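Local atomic coordinates of glycine betaine, L-proline ABC transporter, glycine/betaine/L-proline-binding protein (ProX) (Borrelia burgdorferi, PDB entry 3TMG), a protein that binds glycine betaine between its lobes and probably delivers it, as the substrate-binding component of an ABC transporter, for uptake into the cell. Residues K16-G21 with V37-M42; D221-Y226 with E273-L278. All blocks are in the same frame, centred on the assembly; numbering follows the deposited sequence.

Contact 1: residues K16-G21 with V37-M42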
loop_
_atom_site.group_PDB
_atom_site.type_symbol
_atom_site.label_atom_id
_atom_site.label_comp_id
_atom_site.label_asym_id
_atom_site.label_seq_id
_atom_site.Cartn_x
_atom_site.Cartn_y
_atom_site.Cartn_z
ATOM N N LYS A 16 -2.973 -13.412 24.812
ATOM C CA LYS A 16 -2.189 -13.908 23.669
ATOM C C LYS A 16 -1.763 -12.732 22.793
ATOM O O LYS A 16 -2.394 -11.679 22.827
ATOM C CB LYS A 16 -2.957 -14.935 22.817
ATOM C CG LYS A 16 -4.442 -14.653 22.585
ATOM C CD LYS A 16 -5.162 -15.959 22.249
ATOM C CE LYS A 16 -6.605 -15.970 22.734
ATOM N NZ LYS A 16 -7.499 -15.156 21.862
ATOM N N SER A 17 -0.705 -12.942 22.018
ATOM C CA SER A 17 0.022 -11.887 21.346
ATOM C C SER A 17 0.041 -12.111 19.832
ATOM O O SER A 17 0.234 -13.216 19.375
ATOM C CB SER A 17 1.469 -11.891 21.879
ATOM O OG SER A 17 2.365 -11.165 21.018
ATOM N N VAL A 18 -0.164 -11.050 19.065
ATOM C CA VAL A 18 0.131 -11.065 17.619
ATOM C C VAL A 18 0.758 -9.705 17.257
ATOM O O VAL A 18 0.410 -8.665 17.837
ATOM C CB VAL A 18 -1.107 -11.416 16.773
ATOM C CG1 VAL A 18 -2.171 -10.339 16.938
ATOM C CG2 VAL A 18 -0.747 -11.630 15.296
ATOM N N LYS A 19 1.712 -9.754 16.329
ATOM C CA LYS A 19 2.475 -8.602 15.882
ATOM C C LYS A 19 2.329 -8.427 14.374
ATOM O O LYS A 19 2.672 -9.334 13.617
ATOM C CB LYS A 19 3.944 -8.818 16.255
ATOM C CG LYS A 19 4.148 -8.835 17.770
ATOM C CD LYS A 19 5.605 -9.026 18.159
ATOM C CE LYS A 19 5.718 -9.083 19.680
ATOM N NZ LYS A 19 7.096 -9.484 20.038
ATOM N N ILE A 20 1.851 -7.263 13.933
ATOM C CA ILE A 20 1.702 -6.994 12.496
ATOM C C ILE A 20 2.621 -5.829 12.106
ATOM O O ILE A 20 2.541 -4.764 12.722
ATOM C CB ILE A 20 0.239 -6.607 12.113
ATOM C CG1 ILE A 20 -0.801 -7.431 12.922
ATOM C CG2 ILE A 20 0.053 -6.649 10.569
ATOM C CD1 ILE A 20 -2.254 -7.116 12.552
ATOM N N GLY A 21 3.506 -6.051 11.127
ATOM C CA GLY A 21 4.342 -4.952 10.572
ATOM C C GLY A 21 3.628 -4.276 9.394
ATOM O O GLY A 21 2.882 -4.929 8.643
ATOM N N VAL A 37 -7.955 -4.279 15.292
ATOM C CA VAL A 37 -9.283 -4.299 15.946
ATOM C C VAL A 37 -9.878 -5.715 15.970
ATOM O O VAL A 37 -10.366 -6.174 16.997
ATOM C CB VAL A 37 -10.236 -3.278 15.273
ATOM C CG1 VAL A 37 -11.653 -3.424 15.818
ATOM C CG2 VAL A 37 -9.712 -1.862 15.538
ATOM N N VAL A 38 -9.801 -6.416 14.842
ATOM C CA VAL A 38 -10.251 -7.805 14.754
ATOM C C VAL A 38 -9.547 -8.708 15.798
ATOM O O VAL A 38 -10.236 -9.407 16.587
ATOM C CB VAL A 38 -10.041 -8.335 13.327
ATOM C CG1 VAL A 38 -10.348 -9.815 13.275
ATOM C CG2 VAL A 38 -10.914 -7.545 12.355
ATOM N N PHE A 39 -8.203 -8.661 15.849
ATOM C CA PHE A 39 -7.455 -9.455 16.834
ATOM C C PHE A 39 -7.776 -9.059 18.290
ATOM O O PHE A 39 -7.878 -9.918 19.169
ATOM C CB PHE A 39 -5.956 -9.404 16.578
ATOM C CG PHE A 39 -5.495 -10.286 15.469
ATOM C CD1 PHE A 39 -5.736 -11.659 15.503
ATOM C CD2 PHE A 39 -4.770 -9.767 14.396
ATOM C CE1 PHE A 39 -5.292 -12.481 14.461
ATOM C CE2 PHE A 39 -4.320 -10.582 13.378
ATOM C CZ PHE A 39 -4.583 -11.947 13.400
ATOM N N GLU A 40 -7.929 -7.762 18.557
ATOM C CA GLU A 40 -8.360 -7.321 19.884
ATOM C C GLU A 40 -9.693 -7.934 20.291
ATOM O O GLU A 40 -9.833 -8.385 21.454
ATOM C CB GLU A 40 -8.441 -5.807 20.000
ATOM C CG GLU A 40 -7.078 -5.137 19.983
ATOM C CD GLU A 40 -7.148 -3.614 19.905
ATOM O OE1 GLU A 40 -8.215 -3.032 19.619
ATOM O OE2 GLU A 40 -6.104 -2.980 20.135
ATOM N N LYS A 41 -10.662 -7.937 19.373
ATOM C CA LYS A 41 -11.973 -8.505 19.695
ATOM C C LYS A 41 -11.912 -10.005 19.943
ATOM O O LYS A 41 -12.730 -10.536 20.715
ATOM C CB LYS A 41 -13.010 -8.153 18.657
ATOM C CG LYS A 41 -13.514 -6.738 18.852
ATOM C CD LYS A 41 -14.212 -6.245 17.608
ATOM C CE LYS A 41 -15.637 -6.785 17.556
ATOM N NZ LYS A 41 -16.271 -6.699 18.907
ATOM N N MET A 42 -10.940 -10.672 19.303
ATOM C CA MET A 42 -10.596 -12.070 19.591
ATOM C C MET A 42 -9.774 -12.279 20.876
ATOM O O MET A 42 -9.465 -13.428 21.223
ATOM C CB MET A 42 -9.852 -12.717 18.413
ATOM C CG MET A 42 -10.655 -12.800 17.128
ATOM S SD MET A 42 -9.710 -13.200 15.647
ATOM C CE MET A 42 -8.872 -14.731 16.115
#

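Contact 2: residues D221-Y226 with E273-L278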
loop_
_atom_site.group_PDB
_atom_site.type_symbol
_atom_site.label_atom_id
_atom_site.label_comp_id
_atom_site.label_asym_id
_atom_site.label_seq_id
_atom_site.Cartn_x
_atom_site.Cartn_y
_atom_site.Cartn_z
ATOM N N ASP A 221 0.284 -20.521 16.389
ATOM C CA ASP A 221 -0.955 -19.858 16.709
ATOM C C ASP A 221 -1.862 -19.978 15.496
ATOM O O ASP A 221 -1.889 -19.111 14.619
ATOM C CB ASP A 221 -0.703 -18.394 17.096
ATOM C CG ASP A 221 -1.957 -17.680 17.555
ATOM O OD1 ASP A 221 -3.086 -18.225 17.417
ATOM O OD2 ASP A 221 -1.806 -16.542 18.056
ATOM N N PHE A 222 -2.586 -21.082 15.441
ATOM C CA PHE A 222 -3.414 -21.336 14.299
ATOM C C PHE A 222 -4.546 -20.336 14.123
ATOM O O PHE A 222 -4.933 -20.047 12.984
ATOM C CB PHE A 222 -3.975 -22.779 14.301
ATOM C CG PHE A 222 -4.671 -23.122 13.018
ATOM C CD1 PHE A 222 -3.986 -23.041 11.816
ATOM C CD2 PHE A 222 -6.023 -23.438 12.996
ATOM C CE1 PHE A 222 -4.629 -23.308 10.599
ATOM C CE2 PHE A 222 -6.665 -23.742 11.804
ATOM C CZ PHE A 222 -5.974 -23.674 10.605
ATOM N N ASP A 223 -5.102 -19.835 15.227
ATOM C CA ASP A 223 -6.137 -18.803 15.147
ATOM C C ASP A 223 -5.631 -17.524 14.466
ATOM O O ASP A 223 -6.364 -16.927 13.630
ATOM C CB ASP A 223 -6.695 -18.494 16.533
ATOM C CG ASP A 223 -7.536 -19.643 17.094
ATOM O OD1 ASP A 223 -7.943 -20.545 16.336
ATOM O OD2 ASP A 223 -7.778 -19.623 18.294
ATOM N N ALA A 224 -4.401 -17.102 14.803
ATOM C CA ALA A 224 -3.820 -15.898 14.183
ATOM C C ALA A 224 -3.507 -16.169 12.722
ATOM O O ALA A 224 -3.793 -15.336 11.876
ATOM C CB ALA A 224 -2.566 -15.386 14.903
ATOM N N TYR A 225 -2.931 -17.339 12.435
ATOM C CA TYR A 225 -2.713 -17.783 11.049
ATOM C C TYR A 225 -3.994 -17.734 10.224
ATOM O O TYR A 225 -3.997 -17.209 9.101
ATOM C CB TYR A 225 -2.130 -19.196 11.045
ATOM C CG TYR A 225 -1.853 -19.745 9.669
ATOM C CD1 TYR A 225 -2.855 -20.391 8.942
ATOM C CD2 TYR A 225 -0.601 -19.598 9.078
ATOM C CE1 TYR A 225 -2.612 -20.890 7.656
ATOM C CE2 TYR A 225 -0.340 -20.102 7.804
ATOM C CZ TYR A 225 -1.345 -20.756 7.096
ATOM O OH TYR A 225 -1.120 -21.252 5.810
ATOM N N TYR A 226 -5.079 -18.259 10.787
ATOM C CA TYR A 226 -6.369 -18.312 10.105
ATOM C C TYR A 226 -6.834 -16.915 9.703
ATOM O O TYR A 226 -7.262 -16.724 8.574
ATOM C CB TYR A 226 -7.400 -19.009 11.015
ATOM C CG TYR A 226 -8.781 -19.199 10.428
ATOM C CD1 TYR A 226 -9.628 -18.100 10.219
ATOM C CD2 TYR A 226 -9.263 -20.496 10.103
ATOM C CE1 TYR A 226 -10.893 -18.268 9.691
ATOM C CE2 TYR A 226 -10.535 -20.678 9.594
ATOM C CZ TYR A 226 -11.344 -19.570 9.411
ATOM O OH TYR A 226 -12.597 -19.761 8.869
ATOM N N GLU A 273 -14.631 -20.052 13.268
ATOM C CA GLU A 273 -16.013 -20.277 13.688
ATOM C C GLU A 273 -16.275 -19.873 15.138
ATOM O O GLU A 273 -17.195 -19.112 15.435
ATOM C CB GLU A 273 -16.347 -21.773 13.476
ATOM C CG GLU A 273 -17.772 -22.161 13.816
ATOM C CD GLU A 273 -18.795 -21.361 13.040
ATOM O OE1 GLU A 273 -18.579 -21.083 11.844
ATOM O OE2 GLU A 273 -19.828 -21.020 13.640
ATOM N N LYS A 274 -15.448 -20.432 16.022
ATOM C CA LYS A 274 -15.359 -20.151 17.455
ATOM C C LYS A 274 -15.584 -18.668 17.853
ATOM O O LYS A 274 -16.183 -18.382 18.883
ATOM C CB LYS A 274 -13.916 -20.479 17.806
ATOM C CG LYS A 274 -13.583 -21.256 19.042
ATOM C CD LYS A 274 -12.122 -20.912 19.316
ATOM C CE LYS A 274 -11.285 -22.125 19.705
ATOM N NZ LYS A 274 -9.840 -21.740 19.667
ATOM N N TYR A 275 -15.056 -17.744 17.054
ATOM C CA TYR A 275 -15.011 -16.299 17.382
ATOM C C TYR A 275 -16.079 -15.443 16.706
ATOM O O TYR A 275 -16.185 -14.244 17.006
ATOM C CB TYR A 275 -13.666 -15.696 16.936
ATOM C CG TYR A 275 -12.463 -16.252 17.636
ATOM C CD1 TYR A 275 -12.037 -15.718 18.848
ATOM C CD2 TYR A 275 -11.764 -17.329 17.105
ATOM C CE1 TYR A 275 -10.926 -16.227 19.504
ATOM C CE2 TYR A 275 -10.658 -17.859 17.748
ATOM C CZ TYR A 275 -10.229 -17.297 18.932
ATOM O OH TYR A 275 -9.127 -17.817 19.587
ATOM N N LYS A 276 -16.840 -16.032 15.784
ATOM C CA LYS A 276 -17.670 -15.236 14.884
ATOM C C LYS A 276 -18.709 -14.427 15.655
ATOM O O LYS A 276 -18.958 -13.262 15.325
ATOM C CB LYS A 276 -18.329 -16.076 13.770
ATOM C CG LYS A 276 -17.357 -16.808 12.868
ATOM C CD LYS A 276 -18.034 -17.337 11.585
ATOM C CE LYS A 276 -17.108 -18.222 10.760
ATOM N NZ LYS A 276 -16.195 -17.470 9.847
ATOM N N THR A 277 -19.278 -15.001 16.708
ATOM C CA THR A 277 -20.307 -14.279 17.452
ATOM C C THR A 277 -19.784 -13.092 18.267
ATOM O O THR A 277 -20.572 -12.207 18.611
ATOM C CB THR A 277 -21.187 -15.190 18.320
ATOM O OG1 THR A 277 -20.400 -15.789 19.355
ATOM C CG2 THR A 277 -21.797 -16.245 17.466
ATOM N N LEU A 278 -18.466 -13.034 18.520
ATOM C CA LEU A 278 -17.855 -11.850 19.154
ATOM C C LEU A 278 -18.028 -10.576 18.296
ATOM O O LEU A 278 -17.925 -9.464 18.800
ATOM C CB LEU A 278 -16.372 -12.083 19.498
ATOM C CG LEU A 278 -16.053 -13.178 20.532
ATOM C CD1 LEU A 278 -14.569 -13.528 20.546
ATOM C CD2 LEU A 278 -16.500 -12.793 21.938
HETATM O O HOH W 1 -14.069 -17.949 8.040
HETATM O O HOH W 2 -14.228 -21.647 10.692
#

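Contact 1: residues K16-G21 with V37-M42
Lys16 reaches across to the residue just after the helix and brings NZ to 2.7 Å from the carbonyl O of Met42. The reach depends on a chain bent at its last two torsions, with CE still 4.1 Å from Met42 O, so the ammonium end does the meeting.

Deeper in, the contact turns apolar around the ring of Phe39. Val18 CG1 sits over one ring face, 3.9 Å from the centroid and 23° off the normal, a CH-pi contact displaced toward the CG-CD2 bond, where it comes to 3.6 Å of Phe39 CG. Its chi1 of 64° puts CG1 between backbone N and carbonyl carbon, the branch that faces the helix. Ile20 meets the same ring differently: CD1 comes in at the edge, near the ring plane, 4.1 Å from Phe39 CD2.

Tyr44 and Ala46 on the next strand, and Val227 of helix 222-230, also pack against Phe39. The contact is thus the strand-to-helix interface of the beta-alpha-beta unit 16-22, 26-41, 44-50, held in its buried part by hydrocarbon on an aromatic ring, with charge kept to its exposed end.

Contact 2: residues D221-Y226 with E273-L278
The Tyr275 ring meets Asp223 at its edge: OD2 lies in the ring plane, beside CE2 and CZ, at the hydroxyl-bearing edge, and the carboxylate stands almost upright to the ring, the two planes 86° apart. Tyr226, one turn further along the helix, likewise turns its edge to the other segment, with a water in the plane of its ring, while the ring itself stacks on that of His230.

The shortest direct bond between the two segments runs from Tyr275 OH to Asp223 OD2, at 2.6 Å. The hydroxyl comes at OD2 from above the carboxylate plane, 45° out of it. With chi1 at -70°, Asp223 CG lies anti to its own carbonyl carbon, which carries the carboxylate out toward the phenol. The same OD2 takes a weak hydrogen bond from Lys274 NZ at 3.3 Å, part of a salt bridge. The phenol and, more weakly, the ammonium probably help to stabilise the carboxylate charge.

Tyr226 is joined by water. One water lies 2.5 Å from Tyr226 OH and accepts from Lys276 NZ at 2.8 Å; a second, 3.1 Å from Tyr226 OH, accepts from the backbone N of Glu273. Lys276 NZ also bonds the carbonyl oxygens of Lys268, its strongest partner, and Val271.

At the start of helix 222-230, Asp221 is the N-cap, its OD1 accepting from Ala224 N at 3.1 Å. This surface contact thus ties the N-terminal part of that helix, which begins just after helix 217-220, to the C-terminal loop beyond helix 264-268. Pro272 packs against both Asp223 and Tyr226, and Tyr44 of strand 44-50 touches Asp223 and Ala224 from the sheet.

Both segments of contact 1 come early in the chain and both of contact 2 near its end, yet the centres are about 11 Å apart, away from the betaine pocket. Helix 222-230 borders both: its N-terminal part forms half of contact 2, while Val227 and Phe228 further along pack on the residues of 16-21 and 37-42. The two also touch directly. Lys41 NZ probably donates to Leu278 O at 3.2 Å, and Phe39 CE1 packs on Ala224 CA at 3.7 Å. In this way the N-terminal beta-alpha-beta unit and the C-terminal tail, the two ends of the chain, come together at one end of the elongated molecule.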